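PDB 6OFQ: heme-binding protein A / AI-2 binding protein A from Helicobacter pylori SS1, which binds the peptide STSA in this complex and probably delivers short peptides from the periplasm to an ABC transporter for import. Local coordinates for residues Phe123-Asp128 against Ser185-Asp190. Residues are numbered along the deposited sequence; the frame is centred on the assembly and turned at random.
Sequences FERQMD and SILSKD
Ser185 meets Arg125 through one water, at a place in this type II periplasmic binding protein where the end of helix 116-127 packs against the loop leading into helix 189-197. The water accepts from Arg125 NH2 at 2.9 Å, lying in the guanidinium plane at its edge, and donates to the backbone O of Ser185 at 2.8 Å; no direct hydrogen bond joins the two segments. Ile186 starts out turned from the helix, yet its CG1 branch, set beside the backbone N (chi1 -54°), carries CD1 back to the ring edge of Phe123, 4.0 Å from CE1 and near the ring plane. The same ring also packs on Trp144 of helix 142-147 and Ile156 of strand 153-160. Leu187 points at the helix and meets the guanidinium of Arg125, which is fixed by several partners: NH1 in a salt bridge with Asp45, NE on Ser122 O, and NH2 on the water. The arginine chain runs extended from CG to NE (chi3 -180°) and crosses Leu187 at about a right angle, with Leu187 CD2 over one face of the guanidinium, 3.7 Å from Arg125 NH2. Leu187 CD1 lies almost as near, 3.8 Å from the same nitrogen, so both methyl groups of the leucine border it. Ser188 is the N-cap of helix 189-197, its OG receiving Tyr191 N, and in the first turn of that helix Lys189 N donates to Asp118 OD1 of helix 116-127.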
ATOM      1  N   PHE A 123       7.890 -15.081   9.483  1.00  4.78           N
ATOM      2  CA  PHE A 123       6.644 -15.661   9.000  1.00  4.90           C
ATOM      3  C   PHE A 123       5.842 -16.333  10.100  1.00  5.73           C
ATOM      4  O   PHE A 123       4.648 -16.148  10.205  1.00  5.52           O
ATOM      5  CB  PHE A 123       6.900 -16.669   7.859  1.00  5.09           C
ATOM      6  CG  PHE A 123       7.214 -16.066   6.500  1.00  4.86           C
ATOM      7  CD1 PHE A 123       8.378 -15.363   6.269  1.00  5.46           C
ATOM      8  CD2 PHE A 123       6.367 -16.294   5.440  1.00  4.84           C
ATOM      9  CE1 PHE A 123       8.616 -14.734   5.068  1.00  5.81           C
ATOM     10  CE2 PHE A 123       6.636 -15.723   4.241  1.00  4.91           C
ATOM     11  CZ  PHE A 123       7.798 -15.059   4.021  1.00  4.79           C
ATOM     12  N   GLU A 124       6.504 -17.197  10.894  1.00  5.73           N
ATOM     13  CA  GLU A 124       5.823 -17.973  11.903  1.00  6.50           C
ATOM     14  C   GLU A 124       5.146 -17.137  12.988  1.00  5.62           C
ATOM     15  O   GLU A 124       4.089 -17.514  13.485  1.00  7.05           O
ATOM     16  CB  GLU A 124       6.645 -19.055  12.568  1.00  8.11           C
ATOM     17  CG  GLU A 124       7.089 -20.170  11.648  1.00  9.66           C
ATOM     18  CD  GLU A 124       7.955 -21.190  12.408  1.00 11.57           C
ATOM     19  OE1 GLU A 124       8.637 -20.858  13.392  1.00 12.54           O
ATOM     20  OE2 GLU A 124       7.989 -22.298  11.837  1.00 16.65           O
ATOM     21  N   ARG A 125       5.691 -15.964  13.250  1.00  5.78           N
ATOM     22  CA  ARG A 125       5.069 -15.101  14.208  1.00  6.04           C
ATOM     23  C   ARG A 125       3.676 -14.678  13.780  1.00  6.54           C
ATOM     24  O   ARG A 125       2.828 -14.345  14.621  1.00  6.35           O
ATOM     25  CB  ARG A 125       5.970 -13.909  14.454  1.00  5.76           C
ATOM     26  CG  ARG A 125       6.029 -12.900  13.303  1.00  5.35           C
ATOM     27  CD  ARG A 125       7.180 -11.928  13.453  1.00  4.77           C
ATOM     28  NE  ARG A 125       7.231 -10.964  12.356  1.00  5.01           N
ATOM     29  CZ  ARG A 125       7.086  -9.653  12.433  1.00  4.82           C
ATOM     30  NH1 ARG A 125       6.891  -9.054  13.597  1.00  4.87           N
ATOM     31  NH2 ARG A 125       7.195  -8.912  11.338  1.00  4.30           N
ATOM     32  N   GLN A 126       3.437 -14.594  12.473  1.00  6.39           N
ATOM     33  CA  GLN A 126       2.142 -14.220  11.923  1.00  6.76           C
ATOM     34  C   GLN A 126       1.247 -15.420  11.768  1.00  8.12           C
ATOM     35  O   GLN A 126       0.029 -15.293  11.928  1.00  8.96           O
ATOM     36  CB  GLN A 126       2.352 -13.492  10.587  1.00  6.32           C
ATOM     37  CG  GLN A 126       3.434 -12.423  10.647  1.00  5.52           C
ATOM     38  CD  GLN A 126       3.536 -11.524   9.414  1.00  5.10           C
ATOM     39  OE1 GLN A 126       2.504 -10.962   9.012  1.00  4.95           O
ATOM     40  NE2 GLN A 126       4.735 -11.393   8.817  1.00  5.33           N
ATOM     41  N   MET A 127       1.834 -16.559  11.435  1.00  9.44           N
ATOM     42  CA  MET A 127       1.081 -17.793  11.151  1.00 10.48           C
ATOM     43  C   MET A 127       0.529 -18.449  12.432  1.00 11.99           C
ATOM     44  O   MET A 127      -0.564 -19.021  12.374  1.00 14.12           O
ATOM     45  CB  MET A 127       2.003 -18.779  10.450  1.00 11.57           C
ATOM     46  CG  MET A 127       1.236 -19.936   9.854  1.00 12.89           C
ATOM     47  SD  MET A 127       2.205 -20.705   8.580  1.00 20.22           S
ATOM     48  CE  MET A 127       3.638 -21.264   9.403  1.00 22.77           C
ATOM     49  N   ASP A 128       1.321 -18.418  13.499  1.00 11.36           N
ATOM     50  CA  ASP A 128       1.021 -19.157  14.742  1.00 12.46           C
ATOM     51  C   ASP A 128       0.813 -18.116  15.846  1.00 12.72           C
ATOM     52  O   ASP A 128       1.769 -17.480  16.272  1.00 11.15           O
ATOM     53  CB  ASP A 128       2.241 -20.060  15.038  1.00 12.09           C
ATOM     54  CG  ASP A 128       2.077 -20.909  16.292  1.00 15.08           C
ATOM     55  OD1 ASP A 128       1.164 -20.634  17.082  1.00 17.18           O
ATOM     56  OD2 ASP A 128       2.917 -21.818  16.441  1.00 19.25           O
ATOM     57  N   SER A 185       8.694  -8.817   5.142  1.00  3.80           N
ATOM     58  CA  SER A 185      10.048  -8.449   5.460  1.00  4.01           C
ATOM     59  C   SER A 185      10.730  -9.344   6.508  1.00  3.98           C
ATOM     60  O   SER A 185      10.053  -9.885   7.393  1.00  4.52           O
ATOM     61  CB  SER A 185      10.001  -7.031   6.011  1.00  4.66           C
ATOM     62  OG  SER A 185       9.698  -6.043   5.058  1.00  4.50           O
ATOM     63  N   ILE A 186      12.030  -9.488   6.334  1.00  4.28           N
ATOM     64  CA  ILE A 186      12.807 -10.345   7.242  1.00  4.21           C
ATOM     65  C   ILE A 186      13.389  -9.532   8.411  1.00  4.70           C
ATOM     66  O   ILE A 186      14.262  -8.703   8.175  1.00  5.10           O
ATOM     67  CB  ILE A 186      13.886 -11.117   6.495  1.00  4.58           C
ATOM     68  CG1 ILE A 186      13.311 -11.926   5.307  1.00  5.01           C
ATOM     69  CG2 ILE A 186      14.601 -12.070   7.448  1.00  5.19           C
ATOM     70  CD1 ILE A 186      12.088 -12.765   5.603  1.00  5.35           C
ATOM     71  N   LEU A 187      12.825  -9.813   9.587  1.00  4.51           N
ATOM     72  CA  LEU A 187      13.369  -9.207  10.819  1.00  4.49           C
ATOM     73  C   LEU A 187      14.353 -10.180  11.437  1.00  5.63           C
ATOM     74  O   LEU A 187      14.465 -11.329  11.001  1.00  6.18           O
ATOM     75  CB  LEU A 187      12.226  -8.977  11.791  1.00  4.69           C
ATOM     76  CG  LEU A 187      11.381  -7.722  11.570  1.00  5.17           C
ATOM     77  CD1 LEU A 187      10.670  -7.689  10.221  1.00  5.20           C
ATOM     78  CD2 LEU A 187      10.395  -7.538  12.704  1.00  5.87           C
ATOM     79  N   SER A 188      15.127  -9.672  12.405  1.00  5.95           N
ATOM     80  CA  SER A 188      16.141 -10.508  13.053  1.00  6.78           C
ATOM     81  C   SER A 188      15.615 -11.205  14.300  1.00  7.19           C
ATOM     82  O   SER A 188      15.251 -10.574  15.307  1.00  7.09           O
ATOM     83  CB  SER A 188      17.318  -9.638  13.477  1.00  7.23           C
ATOM     84  OG  SER A 188      18.181 -10.318  14.405  1.00  8.07           O
ATOM     85  N   LYS A 189      15.729 -12.547  14.272  1.00  7.79           N
ATOM     86  CA  LYS A 189      15.410 -13.363  15.439  1.00  8.40           C
ATOM     87  C   LYS A 189      16.353 -13.089  16.641  1.00  7.44           C
ATOM     88  O   LYS A 189      15.826 -13.051  17.753  1.00  8.38           O
ATOM     89  CB  LYS A 189      15.479 -14.846  15.030  1.00 10.30           C
ATOM     90  CG  LYS A 189      15.095 -15.796  16.162  1.00 13.49           C
ATOM     91  CD  LYS A 189      13.741 -15.522  16.739  1.00 16.99           C
ATOM     92  CE  LYS A 189      13.001 -16.718  17.338  1.00 25.63           C
ATOM     93  NZ  LYS A 189      13.318 -17.013  18.746  1.00 24.60           N
ATOM     94  N   ASP A 190      17.637 -12.914  16.330  1.00  7.99           N
ATOM     95  CA  ASP A 190      18.607 -12.582  17.413  1.00  8.39           C
ATOM     96  C   ASP A 190      18.204 -11.295  18.124  1.00  8.70           C
ATOM     97  O   ASP A 190      18.138 -11.219  19.377  1.00 10.23           O
ATOM     98  CB  ASP A 190      20.047 -12.577  16.905  1.00  9.84           C
ATOM     99  CG  ASP A 190      20.527 -13.954  16.485  1.00 12.62           C
ATOM    100  OD1 ASP A 190      20.349 -14.921  17.245  1.00 16.45           O
ATOM    101  OD2 ASP A 190      20.878 -14.160  15.313  1.00 13.84           O
TER
HETATM  102  O   HOH W   1       7.554  -9.759   8.589  1.00  4.60           O